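Local atomic coordinates of motility-associated killing factor MakB (Vibrio cholerae serotype O1, PDB entry 6W1W), a protein that probably acts as one component of a three-part cytotoxin whose proteins resemble alpha-pore-forming toxins. Residues 30-35 / 212-217; 161-166 / 240-245; 184-189 / 327-332. All blocks are in the same frame, centred on the assembly; numbering follows the deposited sequence.

Interaction 1 (30-35 / 212-217). With EDO (1,2-ethanediol), chain C.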
# COMPACT_ATOMS: atom_id res chain seq x y z
N ASP A 30 6.89 -2.14 -3.44
CA ASP A 30 7.82 -1.91 -4.53
C ASP A 30 9.13 -1.33 -4.01
O ASP A 30 10.21 -1.90 -4.23
CB ASP A 30 7.19 -0.98 -5.57
CG ASP A 30 8.19 -0.48 -6.59
OD1 ASP A 30 8.77 -1.30 -7.33
OD2 ASP A 30 8.39 0.75 -6.65
N ALA A 31 9.04 -0.21 -3.28
CA ALA A 31 10.24 0.44 -2.74
C ALA A 31 11.04 -0.51 -1.87
O ALA A 31 12.28 -0.52 -1.92
CB ALA A 31 9.84 1.68 -1.95
N THR A 32 10.36 -1.33 -1.06
CA THR A 32 11.05 -2.37 -0.30
C THR A 32 11.79 -3.32 -1.24
O THR A 32 12.91 -3.76 -0.94
CB THR A 32 10.05 -3.14 0.56
OG1 THR A 32 9.31 -2.23 1.39
CG2 THR A 32 10.77 -4.17 1.45
N CYS A 33 11.18 -3.66 -2.38
CA CYS A 33 11.79 -4.61 -3.30
C CYS A 33 13.00 -4.02 -4.01
O CYS A 33 13.98 -4.74 -4.25
CB CYS A 33 10.76 -5.10 -4.32
SG CYS A 33 9.86 -6.58 -3.80
N ASN A 34 12.95 -2.73 -4.36
CA ASN A 34 14.11 -2.11 -4.99
C ASN A 34 15.24 -1.92 -4.00
O ASN A 34 16.41 -2.17 -4.33
CB ASN A 34 13.72 -0.76 -5.62
CG ASN A 34 12.79 -0.91 -6.82
OD1 ASN A 34 12.80 -1.93 -7.51
ND2 ASN A 34 11.98 0.12 -7.07
N SER A 35 14.92 -1.50 -2.78
CA SER A 35 15.93 -1.27 -1.75
C SER A 35 16.66 -2.55 -1.34
O SER A 35 17.80 -2.46 -0.86
CB SER A 35 15.29 -0.63 -0.52
OG SER A 35 14.24 -1.45 -0.02
N LEU A 212 23.00 -7.61 4.32
CA LEU A 212 21.68 -7.33 3.78
C LEU A 212 21.21 -5.97 4.29
O LEU A 212 21.58 -5.55 5.39
CB LEU A 212 20.67 -8.41 4.18
CG LEU A 212 19.30 -8.52 3.51
CD1 LEU A 212 18.82 -9.96 3.61
CD2 LEU A 212 18.26 -7.59 4.14
N SER A 213 20.38 -5.30 3.49
CA SER A 213 19.85 -4.00 3.89
C SER A 213 18.62 -3.70 3.05
O SER A 213 18.74 -3.39 1.86
CB SER A 213 20.90 -2.90 3.71
OG SER A 213 20.67 -2.14 2.54
N PHE A 214 17.44 -3.80 3.65
CA PHE A 214 16.19 -3.45 2.98
C PHE A 214 15.52 -2.30 3.71
O PHE A 214 15.74 -2.09 4.91
CB PHE A 214 15.25 -4.66 2.86
CG PHE A 214 14.42 -4.92 4.09
CD1 PHE A 214 15.01 -5.27 5.28
CD2 PHE A 214 13.04 -4.84 4.03
CE1 PHE A 214 14.24 -5.52 6.41
CE2 PHE A 214 12.26 -5.09 5.15
CZ PHE A 214 12.87 -5.42 6.34
N ALA A 215 14.69 -1.56 2.98
CA ALA A 215 14.11 -0.32 3.46
C ALA A 215 12.59 -0.36 3.36
O ALA A 215 12.01 -1.25 2.73
CB ALA A 215 14.65 0.88 2.67
N GLY A 216 11.96 0.62 4.00
CA GLY A 216 10.51 0.68 4.03
C GLY A 216 10.05 2.00 4.61
O GLY A 216 10.80 2.69 5.31
N ALA A 217 8.80 2.34 4.30
CA ALA A 217 8.24 3.63 4.69
C ALA A 217 7.61 3.56 6.07
O ALA A 217 6.99 2.56 6.44
CB ALA A 217 7.20 4.10 3.67
C1 EDO C . 9.00 -0.56 8.76
O1 EDO C . 7.83 0.27 8.64
C2 EDO C . 10.14 0.05 7.95
O2 EDO C . 11.21 -0.90 7.83
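Ser35, at the last turn of helix 9-35, receives the hydrogen bond that ties the helix to strand 209-220: Ala215 N donates to Ser35 OG at 3.0 Å, with 149° at the hydrogen. Its chi1 of 57° sets OG between its own backbone N and carbonyl carbon, where it also lies near the carbonyls of Ala31 and Thr32, either of which could take the one hydroxyl proton. One oxygen thus joins helix backbone to strand backbone.

A softer polar contact lies one turn earlier, where Thr32 CA meets Ala215 O at 3.4 Å in a CA-H...O contact. The hydroxyl of Thr32 is engaged within its own helix, by Asn28 O.

The apolar contacts follow the same two residues. Thr32 CG2 comes in the ring plane to the edge of Phe214, 3.5 Å from Phe214 CD2, the two side chains running alongside in the same sense. Ser35 CB rests 3.6 Å from Ala215 CB.

Farther along, 1,2-ethanediol, probably from the crystallisation liquor, bonds weakly to Ala217 O. Phe214 and Gly216 bond to Ile199 and Val197 of strand 193-203, while the serine hydroxyl meets Ala215 N and Phe37 bonds Ser213, so the end of helix 9-35 and the residues just after it supply polar partners to this outermost strand.

Interaction 2 (161-166 / 240-245)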
# COMPACT_ATOMS: atom_id res chain seq x y z
N VAL A 161 16.33 -19.97 14.53
CA VAL A 161 14.95 -19.53 14.73
C VAL A 161 14.90 -18.27 15.58
O VAL A 161 14.10 -17.36 15.33
CB VAL A 161 14.10 -20.66 15.35
CG1 VAL A 161 12.67 -20.19 15.60
CG2 VAL A 161 14.11 -21.89 14.45
N ARG A 162 15.77 -18.19 16.59
CA ARG A 162 15.79 -17.01 17.45
C ARG A 162 16.24 -15.77 16.68
O ARG A 162 15.67 -14.68 16.87
CB ARG A 162 16.71 -17.25 18.65
CG ARG A 162 16.32 -18.45 19.49
CD ARG A 162 17.15 -18.55 20.76
NE ARG A 162 17.15 -19.91 21.29
CZ ARG A 162 18.21 -20.72 21.25
NH1 ARG A 162 19.35 -20.29 20.73
NH2 ARG A 162 18.12 -21.95 21.75
N ILE A 163 17.24 -15.91 15.82
CA ILE A 163 17.72 -14.76 15.06
C ILE A 163 16.66 -14.29 14.07
O ILE A 163 16.45 -13.09 13.88
CB ILE A 163 19.04 -15.10 14.36
CG1 ILE A 163 20.13 -15.39 15.39
CG2 ILE A 163 19.47 -13.95 13.45
CD1 ILE A 163 21.47 -15.71 14.78
N ALA A 164 15.97 -15.23 13.42
CA ALA A 164 14.92 -14.85 12.48
C ALA A 164 13.70 -14.27 13.20
O ALA A 164 13.04 -13.37 12.67
CB ALA A 164 14.51 -16.04 11.62
N THR A 165 13.41 -14.76 14.41
CA THR A 165 12.27 -14.24 15.17
C THR A 165 12.56 -12.85 15.72
O THR A 165 11.64 -12.03 15.85
CB THR A 165 11.92 -15.19 16.32
OG1 THR A 165 11.89 -16.54 15.84
CG2 THR A 165 10.57 -14.84 16.92
N GLU A 166 13.82 -12.57 16.05
CA GLU A 166 14.18 -11.26 16.58
C GLU A 166 14.15 -10.20 15.50
O GLU A 166 13.68 -9.08 15.72
CB GLU A 166 15.56 -11.32 17.24
CG GLU A 166 15.74 -10.34 18.38
CD GLU A 166 14.53 -10.30 19.29
OE1 GLU A 166 14.03 -9.19 19.56
OE2 GLU A 166 14.07 -11.38 19.72
N ASP A 240 19.17 -4.84 20.95
CA ASP A 240 20.20 -5.41 21.83
C ASP A 240 20.08 -6.92 21.90
O ASP A 240 21.10 -7.62 21.93
CB ASP A 240 20.09 -4.79 23.22
CG ASP A 240 20.76 -3.43 23.32
OD1 ASP A 240 21.31 -2.96 22.30
OD2 ASP A 240 20.74 -2.84 24.42
N LYS A 241 18.86 -7.45 21.93
CA LYS A 241 18.66 -8.89 21.96
C LYS A 241 19.26 -9.55 20.72
O LYS A 241 19.81 -10.65 20.80
CB LYS A 241 17.17 -9.20 22.08
CG LYS A 241 16.83 -10.60 22.55
CD LYS A 241 15.32 -10.80 22.59
CE LYS A 241 14.89 -11.81 23.64
NZ LYS A 241 15.01 -11.27 25.04
N LEU A 242 19.16 -8.88 19.57
CA LEU A 242 19.67 -9.44 18.33
C LEU A 242 21.19 -9.55 18.36
O LEU A 242 21.75 -10.59 17.99
CB LEU A 242 19.21 -8.58 17.15
CG LEU A 242 19.57 -9.10 15.75
CD1 LEU A 242 19.07 -10.52 15.55
CD2 LEU A 242 19.01 -8.18 14.67
N THR A 243 21.88 -8.49 18.80
CA THR A 243 23.34 -8.52 18.91
C THR A 243 23.81 -9.74 19.69
O THR A 243 24.81 -10.38 19.32
CB THR A 243 23.83 -7.24 19.59
OG1 THR A 243 23.56 -6.11 18.75
CG2 THR A 243 25.33 -7.32 19.88
N GLN A 244 23.10 -10.09 20.76
CA GLN A 244 23.46 -11.25 21.55
C GLN A 244 23.25 -12.54 20.77
O GLN A 244 24.08 -13.46 20.83
CB GLN A 244 22.65 -11.28 22.85
CG GLN A 244 23.48 -11.40 24.11
CD GLN A 244 24.48 -10.27 24.25
OE1 GLN A 244 25.62 -10.49 24.67
NE2 GLN A 244 24.06 -9.06 23.91
N LEU A 245 22.15 -12.63 20.03
CA LEU A 245 21.83 -13.87 19.33
C LEU A 245 22.79 -14.13 18.18
O LEU A 245 23.16 -15.28 17.92
CB LEU A 245 20.38 -13.83 18.84
CG LEU A 245 19.32 -13.76 19.95
CD1 LEU A 245 17.93 -13.55 19.37
CD2 LEU A 245 19.37 -15.02 20.78
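Leu245 and Glu166 pack against each other between two nearly antiparallel helix segments, 157° between directions and 9.6 Å between axes. Leu245 CD1 reaches across to helix 157-176, 3.6 Å from Arg162 O and 3.9 Å from Glu166 CB, its side chain crossing that of Glu166 at about a right angle. Ile163 runs antiparallel alongside Leu245, and Ile163 CG1 lies 3.8 Å from Leu245 CB. Leu242 completes the apolar patch: its CD1 touches Ile163 CG2 and Glu166 CB, each at 4.0 Å.

Glu166 is the polar member. Its CG is anti to the backbone N (chi1 -151°), and the bend at chi2 places CD so that the side chain crosses that of Lys241 at about a right angle, Glu166 OE2 lying 3.2 Å from Lys241 CD. The charged ends stay apart, with Glu166 OE2 and Lys241 NZ 5.4 Å from each other, so any attraction is through space and not a salt bridge. Asp238 brings a like charge close to Glu166, which might raise the proton affinity of one of the two.

Outward from the patch, Ile163 continues onto Gln246, Ala249 and Ala257, and Ala164 onto Lys260, so helix 157-176 lies against helix 233-245, the loop after it and the first half of helix 251-270.

Interaction 3 (184-189 / 327-332); sequences AQLRAG and SEFVQL
Phe329 points its ring at the backbone of the short helix 183-187, close to where that helix ends. CG is anti to the backbone N (chi1 180°), which carries the ring out from helix 316-333 toward Leu186 and Arg187. The ring meets the two residues differently. Arg187 N sits at the ring edge, near its plane, 3.8 Å from Phe329 CE1. Leu186 CB comes obliquely to that same rim atom, also at 3.8 Å, with Phe329 CZ a little farther off. On the neighbouring rim atom, Phe329 CD1, Arg187 CB closes the contact at 4.1 Å. The touching is thus done by the first atoms of Leu186 and Arg187, and the ring lies against the helix surface itself.

One turn farther on, Leu332 points at the short helix too. Its CD1 lies 3.5 Å from Leu186 O, a methyl group laid against a carbonyl that also accepts the backbone hydrogen bond from Gly189 N. No hydrogen bond crosses the contact.

Arg187 leaves the apolar patch along its side chain. Its CG is anti to the backbone N (chi1 173°), the chain bends at chi3, and NH1 makes a salt bridge with Asp10 of helix 9-35. That helix packs on the ring as well, through Leu13, Leu16 and Thr17, so Phe329 is wedged between the long helix and the short one.

Gly189 ends the short helix in a Schellman motif, its phi of 88° turning the chain out of the helix on its way to strand 193-203. Helix 316-333 likewise precedes strand 338-346, the parallel neighbour of 193-203. The contact packs the short helix on helices 316-333 and 9-35, in keeping with the mainly helical body plus a strand-containing part seen in alpha-pore-forming toxins.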
# COMPACT_ATOMS: atom_id res chain seq x y z
N ALA A 184 -11.30 10.32 9.08
CA ALA A 184 -11.46 11.52 9.89
C ALA A 184 -10.16 12.30 9.98
O ALA A 184 -10.18 13.54 10.07
CB ALA A 184 -11.96 11.16 11.29
N GLN A 185 -9.02 11.60 9.94
CA GLN A 185 -7.74 12.29 9.91
C GLN A 185 -7.56 13.06 8.61
O GLN A 185 -7.29 14.27 8.63
CB GLN A 185 -6.60 11.28 10.10
CG GLN A 185 -6.45 10.79 11.53
CD GLN A 185 -6.19 11.92 12.51
OE1 GLN A 185 -5.09 12.46 12.56
NE2 GLN A 185 -7.21 12.28 13.27
N LEU A 186 -7.73 12.38 7.48
CA LEU A 186 -7.49 13.00 6.18
C LEU A 186 -8.51 14.10 5.89
O LEU A 186 -8.16 15.15 5.35
CB LEU A 186 -7.51 11.94 5.08
CG LEU A 186 -6.34 10.95 5.07
CD1 LEU A 186 -6.66 9.74 4.22
CD2 LEU A 186 -5.08 11.64 4.58
N ARG A 187 -9.78 13.87 6.23
CA ARG A 187 -10.79 14.90 6.01
C ARG A 187 -10.50 16.15 6.83
O ARG A 187 -10.76 17.27 6.36
CB ARG A 187 -12.19 14.36 6.33
CG ARG A 187 -13.30 15.41 6.28
CD ARG A 187 -14.68 14.81 6.07
NE ARG A 187 -14.87 13.55 6.79
CZ ARG A 187 -16.05 12.99 7.02
NH1 ARG A 187 -16.13 11.84 7.68
NH2 ARG A 187 -17.16 13.58 6.61
N ALA A 188 -9.93 15.99 8.02
CA ALA A 188 -9.61 17.11 8.89
C ALA A 188 -8.39 17.91 8.43
O ALA A 188 -8.05 18.91 9.06
CB ALA A 188 -9.38 16.62 10.32
N GLY A 189 -7.73 17.48 7.35
CA GLY A 189 -6.58 18.20 6.83
C GLY A 189 -5.25 17.82 7.43
O GLY A 189 -4.22 18.38 7.02
N SER A 327 -15.21 15.30 -3.89
CA SER A 327 -14.14 15.77 -4.76
C SER A 327 -13.05 16.47 -3.97
O SER A 327 -11.86 16.35 -4.28
CB SER A 327 -14.70 16.70 -5.84
OG SER A 327 -13.69 17.03 -6.79
N GLU A 328 -13.44 17.20 -2.92
CA GLU A 328 -12.45 17.86 -2.07
C GLU A 328 -11.66 16.86 -1.23
O GLU A 328 -10.48 17.10 -0.93
CB GLU A 328 -13.12 18.90 -1.18
CG GLU A 328 -13.54 20.17 -1.92
CD GLU A 328 -14.36 21.11 -1.05
OE1 GLU A 328 -14.37 20.93 0.19
OE2 GLU A 328 -15.01 22.02 -1.61
N PHE A 329 -12.28 15.74 -0.85
CA PHE A 329 -11.55 14.72 -0.11
C PHE A 329 -10.52 14.03 -1.00
O PHE A 329 -9.44 13.65 -0.52
CB PHE A 329 -12.51 13.67 0.46
CG PHE A 329 -11.82 12.58 1.23
CD1 PHE A 329 -11.49 12.77 2.57
CD2 PHE A 329 -11.50 11.38 0.63
CE1 PHE A 329 -10.86 11.77 3.29
CE2 PHE A 329 -10.86 10.38 1.35
CZ PHE A 329 -10.54 10.57 2.68
N VAL A 330 -10.83 13.86 -2.28
CA VAL A 330 -9.89 13.20 -3.18
C VAL A 330 -8.73 14.13 -3.53
O VAL A 330 -7.60 13.67 -3.73
CB VAL A 330 -10.63 12.70 -4.44
CG1 VAL A 330 -9.68 12.09 -5.43
CG2 VAL A 330 -11.70 11.67 -4.05
N GLN A 331 -8.96 15.44 -3.56
CA GLN A 331 -7.88 16.38 -3.83
C GLN A 331 -6.84 16.41 -2.72
O GLN A 331 -5.72 16.88 -2.94
CB GLN A 331 -8.44 17.78 -4.05
CG GLN A 331 -9.21 17.94 -5.35
CD GLN A 331 -10.03 19.21 -5.40
OE1 GLN A 331 -10.47 19.73 -4.37
NE2 GLN A 331 -10.25 19.72 -6.60
N LEU A 332 -7.19 15.93 -1.52
CA LEU A 332 -6.24 15.93 -0.42
C LEU A 332 -5.33 14.71 -0.48
O LEU A 332 -4.11 14.83 -0.29
CB LEU A 332 -6.97 15.98 0.92
CG LEU A 332 -7.82 17.23 1.17
CD1 LEU A 332 -8.55 17.15 2.51
CD2 LEU A 332 -6.98 18.50 1.09

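Overall arrangement
The first segments come in the order 30-35, 161-166, 184-189 and the second in the order 212-217, 240-245, 327-332, so every pair of contacts interleaves along the chain. Interactions 1 and 2 lie on the same side of the chain's centre, about 21 Å between their own centres. Interaction 3 is on the opposite side, its centre about 29 Å from that of interaction 1 and 42 Å from that of interaction 2, and none touches another. Helix 9-35 is common ground: it supplies a segment of interaction 1 and packs on interaction 3. Only interaction 1 joins the sheet directly to a helix; the others pack helices together, bringing sequence-distant parts together along an elongated molecule.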